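Local coordinates for dihydropteroate synthase (Mycobacterium smegmatis, PDB 6OMZ), which probably condenses para-aminobenzoate with 6-hydroxymethyl-7,8-dihydropterin diphosphate to give 7,8-dihydropteroate, the immediate precursor of folates, at residues P194-A199 / K229-T234. The protein carries 1 engineered substitution. Residues are numbered along the deposited sequence; the frame is centred on the assembly and turned at random.
With PMM (pterin-6-yl-methyl-monophosphate), chain D.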
loop_
_atom_site.group_PDB
_atom_site.type_symbol
_atom_site.label_atom_id
_atom_site.label_comp_id
_atom_site.label_asym_id
_atom_site.label_seq_id
_atom_site.Cartn_x
_atom_site.Cartn_y
_atom_site.Cartn_z
ATOM N N PRO A 194 -0.163 0.533 -8.894
ATOM C CA PRO A 194 -0.118 -0.567 -9.880
ATOM C C PRO A 194 -0.264 -1.964 -9.277
ATOM O O PRO A 194 -0.368 -2.933 -10.038
ATOM C CB PRO A 194 1.254 -0.396 -10.542
ATOM C CG PRO A 194 2.110 0.251 -9.451
ATOM C CD PRO A 194 1.155 1.189 -8.722
ATOM N N GLY A 195 -0.246 -2.104 -7.959
ATOM C CA GLY A 195 -0.455 -3.403 -7.339
ATOM C C GLY A 195 0.635 -4.403 -7.679
ATOM O O GLY A 195 0.340 -5.494 -8.173
ATOM N N LEU A 196 1.897 -4.046 -7.418
ATOM C CA LEU A 196 3.005 -4.924 -7.774
ATOM C C LEU A 196 2.840 -6.296 -7.125
ATOM O O LEU A 196 2.493 -6.407 -5.948
ATOM C CB LEU A 196 4.336 -4.292 -7.344
ATOM C CG LEU A 196 4.642 -2.884 -7.859
ATOM C CD1 LEU A 196 5.949 -2.361 -7.248
ATOM C CD2 LEU A 196 4.729 -2.897 -9.383
ATOM N N GLY A 197 3.057 -7.355 -7.907
ATOM C CA GLY A 197 2.998 -8.705 -7.390
ATOM C C GLY A 197 1.610 -9.312 -7.280
ATOM O O GLY A 197 1.496 -10.529 -7.118
ATOM N N PHE A 198 0.553 -8.511 -7.360
ATOM C CA PHE A 198 -0.813 -9.022 -7.239
ATOM C C PHE A 198 -1.252 -9.560 -8.597
ATOM O O PHE A 198 -1.619 -8.794 -9.491
ATOM C CB PHE A 198 -1.749 -7.929 -6.747
ATOM C CG PHE A 198 -1.646 -7.646 -5.271
ATOM C CD1 PHE A 198 -0.686 -6.772 -4.785
ATOM C CD2 PHE A 198 -2.536 -8.233 -4.377
ATOM C CE1 PHE A 198 -0.605 -6.491 -3.437
ATOM C CE2 PHE A 198 -2.470 -7.953 -3.015
ATOM C CZ PHE A 198 -1.493 -7.084 -2.541
ATOM N N ALA A 199 -1.212 -10.889 -8.751
ATOM C CA ALA A 199 -1.484 -11.558 -10.031
ATOM C C ALA A 199 -0.595 -10.988 -11.130
ATOM O O ALA A 199 -1.024 -10.767 -12.259
ATOM C CB ALA A 199 -2.966 -11.476 -10.421
ATOM N N LYS A 229 8.313 -7.707 -1.460
ATOM C CA LYS A 229 7.476 -8.534 -2.320
ATOM C C LYS A 229 8.291 -9.639 -2.995
ATOM O O LYS A 229 9.527 -9.591 -3.072
ATOM C CB LYS A 229 6.771 -7.668 -3.364
ATOM C CG LYS A 229 5.762 -6.690 -2.753
ATOM C CD LYS A 229 4.390 -6.840 -3.378
ATOM C CE LYS A 229 3.342 -6.010 -2.641
ATOM N NZ LYS A 229 2.750 -4.976 -3.521
ATOM N N ARG A 230 7.569 -10.639 -3.501
ATOM C CA ARG A 230 8.178 -11.864 -4.006
ATOM C C ARG A 230 9.184 -11.600 -5.121
ATOM O O ARG A 230 10.203 -12.297 -5.211
ATOM C CB ARG A 230 7.076 -12.816 -4.480
ATOM C CG ARG A 230 7.561 -14.212 -4.883
ATOM C CD ARG A 230 6.395 -15.222 -5.036
ATOM N NE ARG A 230 5.495 -14.897 -6.149
ATOM C CZ ARG A 230 5.650 -15.328 -7.400
ATOM N NH1 ARG A 230 6.674 -16.113 -7.720
ATOM N NH2 ARG A 230 4.777 -14.970 -8.337
ATOM N N PHE A 231 8.913 -10.619 -5.996
ATOM C CA PHE A 231 9.850 -10.353 -7.091
ATOM C C PHE A 231 11.211 -9.874 -6.591
ATOM O O PHE A 231 12.215 -10.070 -7.286
ATOM C CB PHE A 231 9.254 -9.357 -8.113
ATOM C CG PHE A 231 9.308 -7.881 -7.725
ATOM C CD1 PHE A 231 8.725 -7.412 -6.551
ATOM C CD2 PHE A 231 9.854 -6.948 -8.609
ATOM C CE1 PHE A 231 8.733 -6.066 -6.235
ATOM C CE2 PHE A 231 9.865 -5.587 -8.306
ATOM C CZ PHE A 231 9.297 -5.143 -7.111
ATOM N N LEU A 232 11.284 -9.289 -5.396
ATOM C CA LEU A 232 12.591 -8.969 -4.836
ATOM C C LEU A 232 13.298 -10.222 -4.342
ATOM O O LEU A 232 14.525 -10.330 -4.452
ATOM C CB LEU A 232 12.448 -7.943 -3.710
ATOM C CG LEU A 232 11.819 -6.624 -4.150
ATOM C CD1 LEU A 232 11.808 -5.631 -2.984
ATOM C CD2 LEU A 232 12.566 -6.054 -5.348
ATOM N N GLY A 233 12.547 -11.190 -3.810
ATOM C CA GLY A 233 13.154 -12.473 -3.485
ATOM C C GLY A 233 13.732 -13.142 -4.719
ATOM O O GLY A 233 14.800 -13.759 -4.662
ATOM N N THR A 234 13.049 -12.979 -5.858
ATOM C CA THR A 234 13.496 -13.546 -7.129
ATOM C C THR A 234 14.715 -12.808 -7.658
ATOM O O THR A 234 15.705 -13.428 -8.065
ATOM C CB THR A 234 12.348 -13.472 -8.146
ATOM O OG1 THR A 234 11.236 -14.233 -7.659
ATOM C CG2 THR A 234 12.786 -14.011 -9.505
HETATM N N5 PMM D . 0.467 -4.607 -0.617
HETATM C C6 PMM D . -0.099 -5.277 0.405
HETATM C C7 PMM D . -1.145 -4.722 1.121
HETATM N N8 PMM D . -1.694 -3.530 0.858
HETATM N N1 PMM D . -1.751 -1.692 -0.469
HETATM C C2 PMM D . -1.294 -1.002 -1.511
HETATM N N2 PMM D . -1.891 0.141 -1.860
HETATM N N3 PMM D . -0.245 -1.419 -2.280
HETATM C C4 PMM D . 0.457 -2.591 -2.091
HETATM O O4 PMM D . 1.405 -2.883 -2.812
HETATM C C4A PMM D . -0.028 -3.405 -0.957
HETATM C C8A PMM D . -1.137 -2.890 -0.180
HETATM C C9 PMM D . 0.381 -6.679 0.646
HETATM O O10 PMM D . 1.737 -6.650 1.164
HETATM P PA PMM D . 2.201 -6.648 2.727
HETATM O O1P PMM D . 3.683 -6.552 2.689
HETATM O O2P PMM D . 1.573 -5.446 3.434
HETATM O O3P PMM D . 1.706 -7.933 3.378
HETATM O O HOH W 1 3.619 -12.535 -6.192
HETATM O O HOH W 2 2.176 -13.276 -8.777
#
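Lys229 NZ gives hydrogen bonds to three oxygens: Leu196 O at 2.8 Å, O4 of the bound pterin-6-yl-methyl-monophosphate at 2.6 Å from the same NZ, and Gly225 O. In this conformer, three acceptors hold NZ between the loop and the pterin. The lysine chain runs past the Leu196 carbonyl, CD 3.2 Å from Leu196 O, and bends at chi2 (-126°) and again at chi4 to bring NZ to that oxygen, 20° out of the carbonyl plane. Phe198 stands across the lysine at about a right angle and turns its ring edge to the pocket, CE1 lying 3.7 Å from Lys229 NZ and 3.6 Å from N5 of the pterin. Gly195 to Phe198 form a type II beta turn, closed by Phe198 N to Gly195 O. Two waters link Gly197 O to the Arg230 guanidinium, one at NE and one at NH2, though other acceptors compete for their protons. Farther from the ligand, Leu196 CD1 approaches Phe231 CZ obliquely at 4.4 Å. In this TIM-barrel-type fold the turn follows strand 190-193, Lys229 sits at the N-cap position of helix 230-235, and Leu196 and Phe231 both pack on helix 202-210, with Phe231 also reaching helix 250-262.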